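C-domain type II peptide synthetase (Streptomyces globisporus, PDB 4ZNM) is a condensation-domain protein of the type found in nonribosomal peptide synthetases, probably a stand-alone (type II) member of that family, with the CoA-dependent acyltransferase-like fold. Local coordinates at residues Trp244-Val249 / Ala423-Tyr428; Val370-His375 / Leu411-Ile416. All coordinates share one frame; numbering follows the deposited sequence.

Interaction 1. Residues Trp244-Val249 / Ala423-Tyr428; sequences WQRFAV and AGSLGY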
loop_
_atom_site.group_PDB
_atom_site.type_symbol
_atom_site.label_atom_id
_atom_site.label_comp_id
_atom_site.label_asym_id
_atom_site.label_seq_id
_atom_site.Cartn_x
_atom_site.Cartn_y
_atom_site.Cartn_z
ATOM N N TRP A 244 0.884 10.057 -9.118
ATOM C CA TRP A 244 1.742 9.757 -8.003
ATOM C C TRP A 244 2.982 10.630 -8.089
ATOM O O TRP A 244 3.576 10.778 -9.175
ATOM C CB TRP A 244 2.138 8.284 -8.001
ATOM C CG TRP A 244 1.001 7.356 -7.786
ATOM C CD1 TRP A 244 0.159 6.826 -8.738
ATOM C CD2 TRP A 244 0.554 6.832 -6.526
ATOM N NE1 TRP A 244 -0.762 5.998 -8.136
ATOM C CE2 TRP A 244 -0.547 5.996 -6.789
ATOM C CE3 TRP A 244 0.977 6.997 -5.206
ATOM C CZ2 TRP A 244 -1.199 5.324 -5.794
ATOM C CZ3 TRP A 244 0.313 6.331 -4.227
ATOM C CH2 TRP A 244 -0.766 5.505 -4.520
ATOM N N GLN A 245 3.347 11.242 -6.961
ATOM C CA GLN A 245 4.622 11.955 -6.840
ATOM C C GLN A 245 5.490 11.195 -5.862
ATOM O O GLN A 245 5.046 10.839 -4.773
ATOM C CB GLN A 245 4.404 13.404 -6.395
ATOM C CG GLN A 245 3.764 14.240 -7.530
ATOM C CD GLN A 245 3.560 15.700 -7.184
ATOM O OE1 GLN A 245 4.350 16.292 -6.436
ATOM N NE2 GLN A 245 2.483 16.294 -7.728
ATOM N N ARG A 246 6.728 10.940 -6.262
ATOM C CA ARG A 246 7.639 10.091 -5.489
ATOM C C ARG A 246 8.589 10.968 -4.735
ATOM O O ARG A 246 8.940 12.022 -5.221
ATOM C CB ARG A 246 8.445 9.177 -6.392
ATOM C CG ARG A 246 7.681 8.638 -7.539
ATOM C CD ARG A 246 6.810 7.494 -7.132
ATOM N NE ARG A 246 6.180 6.970 -8.337
ATOM C CZ ARG A 246 5.154 6.138 -8.340
ATOM N NH1 ARG A 246 4.625 5.730 -7.197
ATOM N NH2 ARG A 246 4.663 5.738 -9.491
ATOM N N PHE A 247 8.988 10.553 -3.551
ATOM C CA PHE A 247 9.980 11.301 -2.795
ATOM C C PHE A 247 10.780 10.355 -1.920
ATOM O O PHE A 247 10.434 9.177 -1.762
ATOM C CB PHE A 247 9.316 12.389 -1.946
ATOM C CG PHE A 247 8.427 11.859 -0.878
ATOM C CD1 PHE A 247 7.106 11.592 -1.145
ATOM C CD2 PHE A 247 8.908 11.639 0.405
ATOM C CE1 PHE A 247 6.257 11.106 -0.155
ATOM C CE2 PHE A 247 8.049 11.166 1.413
ATOM C CZ PHE A 247 6.732 10.895 1.120
ATOM N N ALA A 248 11.864 10.879 -1.369
ATOM C CA ALA A 248 12.767 10.101 -0.526
ATOM C C ALA A 248 13.212 10.978 0.612
ATOM O O ALA A 248 13.458 12.178 0.433
ATOM C CB ALA A 248 13.925 9.627 -1.288
ATOM N N VAL A 249 13.284 10.401 1.798
ATOM C CA VAL A 249 13.773 11.172 2.904
ATOM C C VAL A 249 15.282 11.011 2.885
ATOM O O VAL A 249 15.813 9.927 3.131
ATOM C CB VAL A 249 13.125 10.763 4.206
ATOM C CG1 VAL A 249 13.582 11.678 5.326
ATOM C CG2 VAL A 249 11.648 10.875 4.064
ATOM N N ALA A 423 11.438 5.843 1.525
ATOM C CA ALA A 423 10.952 6.154 0.193
ATOM C C ALA A 423 9.444 6.353 0.269
ATOM O O ALA A 423 8.730 5.545 0.865
ATOM C CB ALA A 423 11.291 5.050 -0.777
ATOM N N GLY A 424 8.960 7.428 -0.330
ATOM C CA GLY A 424 7.549 7.746 -0.232
ATOM C C GLY A 424 6.867 8.002 -1.559
ATOM O O GLY A 424 7.516 8.322 -2.565
ATOM N N SER A 425 5.543 7.890 -1.521
ATOM C CA SER A 425 4.663 8.259 -2.617
ATOM C C SER A 425 3.463 9.033 -2.102
ATOM O O SER A 425 2.926 8.743 -1.019
ATOM C CB SER A 425 4.180 7.021 -3.353
ATOM O OG SER A 425 5.228 6.484 -4.150
ATOM N N LEU A 426 3.099 10.048 -2.869
ATOM C CA LEU A 426 1.914 10.828 -2.630
ATOM C C LEU A 426 1.049 10.671 -3.859
ATOM O O LEU A 426 1.442 11.092 -4.958
ATOM C CB LEU A 426 2.250 12.296 -2.400
ATOM C CG LEU A 426 1.047 13.235 -2.247
ATOM C CD1 LEU A 426 0.058 12.810 -1.155
ATOM C CD2 LEU A 426 1.577 14.631 -1.961
ATOM N N GLY A 427 -0.100 10.022 -3.678
ATOM C CA GLY A 427 -1.000 9.768 -4.785
ATOM C C GLY A 427 -2.286 10.563 -4.608
ATOM O O GLY A 427 -2.767 10.768 -3.485
ATOM N N TYR A 428 -2.875 10.966 -5.728
ATOM C CA TYR A 428 -4.071 11.775 -5.689
ATOM C C TYR A 428 -4.810 11.583 -7.008
ATOM O O TYR A 428 -4.230 11.163 -8.020
ATOM C CB TYR A 428 -3.717 13.235 -5.477
ATOM C CG TYR A 428 -2.684 13.692 -6.456
ATOM C CD1 TYR A 428 -1.347 13.423 -6.226
ATOM C CD2 TYR A 428 -3.021 14.381 -7.614
ATOM C CE1 TYR A 428 -0.353 13.824 -7.147
ATOM C CE2 TYR A 428 -2.031 14.798 -8.531
ATOM C CZ TYR A 428 -0.689 14.517 -8.274
ATOM O OH TYR A 428 0.339 14.893 -9.156
HETATM O O HOH W 1 2.347 13.480 -10.784
#

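Interaction 2. Residues Val370-His375 / Leu411-Ile416; sequences VFQAVH and LWSIHI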
loop_
_atom_site.group_PDB
_atom_site.type_symbol
_atom_site.label_atom_id
_atom_site.label_comp_id
_atom_site.label_asym_id
_atom_site.label_seq_id
_atom_site.Cartn_x
_atom_site.Cartn_y
_atom_site.Cartn_z
ATOM N N VAL A 370 -5.265 9.505 3.540
ATOM C CA VAL A 370 -4.764 8.398 4.326
ATOM C C VAL A 370 -3.237 8.521 4.426
ATOM O O VAL A 370 -2.571 8.845 3.447
ATOM C CB VAL A 370 -5.127 7.048 3.669
ATOM C CG1 VAL A 370 -4.633 5.899 4.490
ATOM C CG2 VAL A 370 -6.633 6.905 3.474
ATOM N N PHE A 371 -2.685 8.184 5.573
ATOM C CA PHE A 371 -1.242 8.235 5.770
ATOM C C PHE A 371 -0.797 6.870 6.272
ATOM O O PHE A 371 -1.122 6.491 7.384
ATOM C CB PHE A 371 -0.886 9.349 6.744
ATOM C CG PHE A 371 0.593 9.714 6.773
ATOM C CD1 PHE A 371 1.486 8.996 7.535
ATOM C CD2 PHE A 371 1.056 10.804 6.062
ATOM C CE1 PHE A 371 2.843 9.336 7.560
ATOM C CE2 PHE A 371 2.407 11.160 6.081
ATOM C CZ PHE A 371 3.300 10.421 6.837
ATOM N N GLN A 372 -0.087 6.120 5.430
ATOM C CA GLN A 372 0.243 4.733 5.746
ATOM C C GLN A 372 1.708 4.413 5.651
ATOM O O GLN A 372 2.417 4.944 4.822
ATOM C CB GLN A 372 -0.508 3.758 4.819
ATOM C CG GLN A 372 0.137 3.376 3.518
ATOM C CD GLN A 372 -0.568 2.202 2.857
ATOM O OE1 GLN A 372 -1.115 2.341 1.778
ATOM N NE2 GLN A 372 -0.541 1.037 3.500
ATOM N N ALA A 373 2.115 3.467 6.478
ATOM C CA ALA A 373 3.395 2.805 6.328
ATOM C C ALA A 373 3.152 1.523 5.551
ATOM O O ALA A 373 2.243 0.774 5.835
ATOM C CB ALA A 373 4.027 2.514 7.708
ATOM N N VAL A 374 3.973 1.283 4.552
ATOM C CA VAL A 374 3.955 0.030 3.837
ATOM C C VAL A 374 4.349 -1.088 4.780
ATOM O O VAL A 374 5.362 -1.006 5.471
ATOM C CB VAL A 374 4.914 0.071 2.628
ATOM C CG1 VAL A 374 4.956 -1.273 1.938
ATOM C CG2 VAL A 374 4.476 1.110 1.653
ATOM N N HIS A 375 3.552 -2.143 4.785
ATOM C CA HIS A 375 3.804 -3.294 5.632
ATOM C C HIS A 375 4.328 -4.450 4.787
ATOM O O HIS A 375 3.635 -5.002 3.930
ATOM C CB HIS A 375 2.528 -3.694 6.374
ATOM C CG HIS A 375 2.683 -4.926 7.203
ATOM N ND1 HIS A 375 3.248 -4.919 8.461
ATOM C CD2 HIS A 375 2.349 -6.213 6.948
ATOM C CE1 HIS A 375 3.261 -6.150 8.942
ATOM N NE2 HIS A 375 2.720 -6.954 8.043
ATOM N N LEU A 411 -3.506 9.547 -0.904
ATOM C CA LEU A 411 -2.817 8.523 -0.165
ATOM C C LEU A 411 -1.322 8.839 -0.036
ATOM O O LEU A 411 -0.625 9.048 -1.035
ATOM C CB LEU A 411 -3.011 7.179 -0.820
ATOM C CG LEU A 411 -2.243 6.019 -0.218
ATOM C CD1 LEU A 411 -2.733 5.802 1.163
ATOM C CD2 LEU A 411 -2.445 4.767 -1.036
ATOM N N TRP A 412 -0.848 8.879 1.207
ATOM C CA TRP A 412 0.592 8.923 1.481
ATOM C C TRP A 412 1.033 7.529 1.836
ATOM O O TRP A 412 0.470 6.906 2.722
ATOM C CB TRP A 412 0.936 9.852 2.632
ATOM C CG TRP A 412 0.532 11.243 2.503
ATOM C CD1 TRP A 412 -0.723 11.730 2.591
ATOM C CD2 TRP A 412 1.394 12.370 2.328
ATOM N NE1 TRP A 412 -0.706 13.092 2.456
ATOM C CE2 TRP A 412 0.585 13.505 2.297
ATOM C CE3 TRP A 412 2.778 12.518 2.198
ATOM C CZ2 TRP A 412 1.110 14.794 2.129
ATOM C CZ3 TRP A 412 3.290 13.779 2.027
ATOM C CH2 TRP A 412 2.464 14.899 2.006
ATOM N N SER A 413 2.057 7.046 1.154
ATOM C CA SER A 413 2.552 5.683 1.317
ATOM C C SER A 413 4.065 5.741 1.570
ATOM O O SER A 413 4.818 6.095 0.666
ATOM C CB SER A 413 2.229 4.859 0.064
ATOM O OG SER A 413 2.676 3.515 0.179
ATOM N N ILE A 414 4.484 5.420 2.796
ATOM C CA ILE A 414 5.874 5.529 3.222
ATOM C C ILE A 414 6.492 4.148 3.406
ATOM O O ILE A 414 6.004 3.385 4.244
ATOM C CB ILE A 414 6.005 6.274 4.556
ATOM C CG1 ILE A 414 5.178 7.564 4.569
ATOM C CG2 ILE A 414 7.461 6.547 4.863
ATOM C CD1 ILE A 414 5.638 8.591 3.626
ATOM N N HIS A 415 7.581 3.832 2.694
ATOM C CA HIS A 415 8.364 2.647 3.032
ATOM C C HIS A 415 9.538 3.036 3.918
ATOM O O HIS A 415 10.343 3.877 3.556
ATOM C CB HIS A 415 8.881 1.915 1.787
ATOM C CG HIS A 415 9.766 0.758 2.112
ATOM N ND1 HIS A 415 11.128 0.770 1.883
ATOM C CD2 HIS A 415 9.492 -0.431 2.698
ATOM C CE1 HIS A 415 11.649 -0.370 2.295
ATOM N NE2 HIS A 415 10.679 -1.117 2.794
ATOM N N ILE A 416 9.637 2.389 5.073
ATOM C CA ILE A 416 10.679 2.695 6.045
ATOM C C ILE A 416 11.685 1.551 6.041
ATOM O O ILE A 416 11.392 0.437 6.445
ATOM C CB ILE A 416 10.080 2.928 7.430
ATOM C CG1 ILE A 416 9.191 4.171 7.381
ATOM C CG2 ILE A 416 11.183 3.094 8.478
ATOM C CD1 ILE A 416 8.145 4.202 8.432
HETATM O O HOH W 2 7.395 0.668 5.992
#

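Interaction 1. Residues Trp244-Val249 / Ala423-Tyr428
Four backbone hydrogen bonds tie Q245 to L426 and F247 to G424, the two hydrogen-bonded pairs of this antiparallel ladder; the shortest runs from G424 N to F247 O at 2.7 Å. Beyond them, two side-chain bonds reach across the strands on opposite faces of the sheet. The extended side chain of Q245 brings NE2 to Y428 OH (2.9 Å), with the oxygen in the amide plane and that plane turned 84° from the phenol ring. D435 takes part at the same place, its OD1 bonded to Y428 OH and its backbone O to Q245 NE2, and a water donates to the hydroxyl. On the other face R246 NH1 meets S425 OG at 3.2 Å in the guanidinium plane; the main partner of R246 is E125, a salt bridge through NH2.

Both glycines serve as seats for aromatic rings. F247, with CG between its backbone N and carbonyl carbon (chi1 65°), lays its ring over G424, whose CA is 3.6 Å from the ring centroid. On the opposite face the W244 ring lies over G427, its CA 3.8 Å from the centroid of the six-membered ring. Each is a CH-pi contact.

Helix 435-454 packs on the Q245, F247 and Y428 face, while helix 110-125 meets W244 and R246; strand 242-249 is one edge of the sheet within this chain, and strand 410-416 flanks 422-429 on its far side.

Interaction 2. Residues Val370-His375 / Leu411-Ile416
W412 and Q372, with V374 and I414 close behind, bury the most surface between these parallel strands. W412 is held first through its backbone: its N donates to V370 O (2.8 Å, nearly straight at 176°), and its O accepts from Q372 N. The indole lies on the same face of the sheet as F371. There the phenyl approaches one indole face off centre, F371 CD2 standing 3.6 Å from W412 CG and CE2 lying above the plane towards the rim. The two rings are inclined at 35°, neither stacked nor edge-to-face, and V370 O lies at the indole edge near CD1. Further along, the tip of the phenyl, CZ, lies 4.1 Å from I414 CG1.

On the opposite face Q372 lies over the neighbouring strand. Its CG sits between the backbone N and the carbonyl carbon (chi1 89°) and comes 3.6 Å from W412 O, while OE1 lies 3.9 Å from L411 CD1. L411 CD1 also packs against V370 CB (3.7 Å). Q372 O receives I414 N, continuing the ladder.

V374 makes the last of the four bonds: its N donates to I414 O from above the carbonyl plane, and its CG2 rests 3.3 Å from S413 OG. One water bridges V374 O and I416 N, accepting from the latter.

Y276 stacks on F371 and meets W412 edge-to-face, and F441 of helix 435-454 adds a second edge-to-face contact to the indole. Helix 268-284 packs on A373, I414 and I416; strand 288-295 touches V370 and Q372, and strand 422-429 pairs with strand 410-416 on the side away from 366-373.

Overall arrangement
Both interactions belong to one mixed five-stranded sheet, in the order 227-229, 366-373, 410-416, 422-429, 242-249, and their centres lie about 9 Å apart. Strands 410-416 and 422-429 follow each other in the chain and join the two contacts: A423 O reaches H415 N and G427 N reaches L411 O, both probable hydrogen bonds. L426 packs on W412 and F247 on I414, so side chains of the two contacts pack together on the face that helix 435-454 meets. In sequence, interaction 2 is nested within the loop closed by interaction 1, whose edge strand comes from 174 residues earlier. Within the condensation domain, the sheet thus brings together chain segments from widely separated positions.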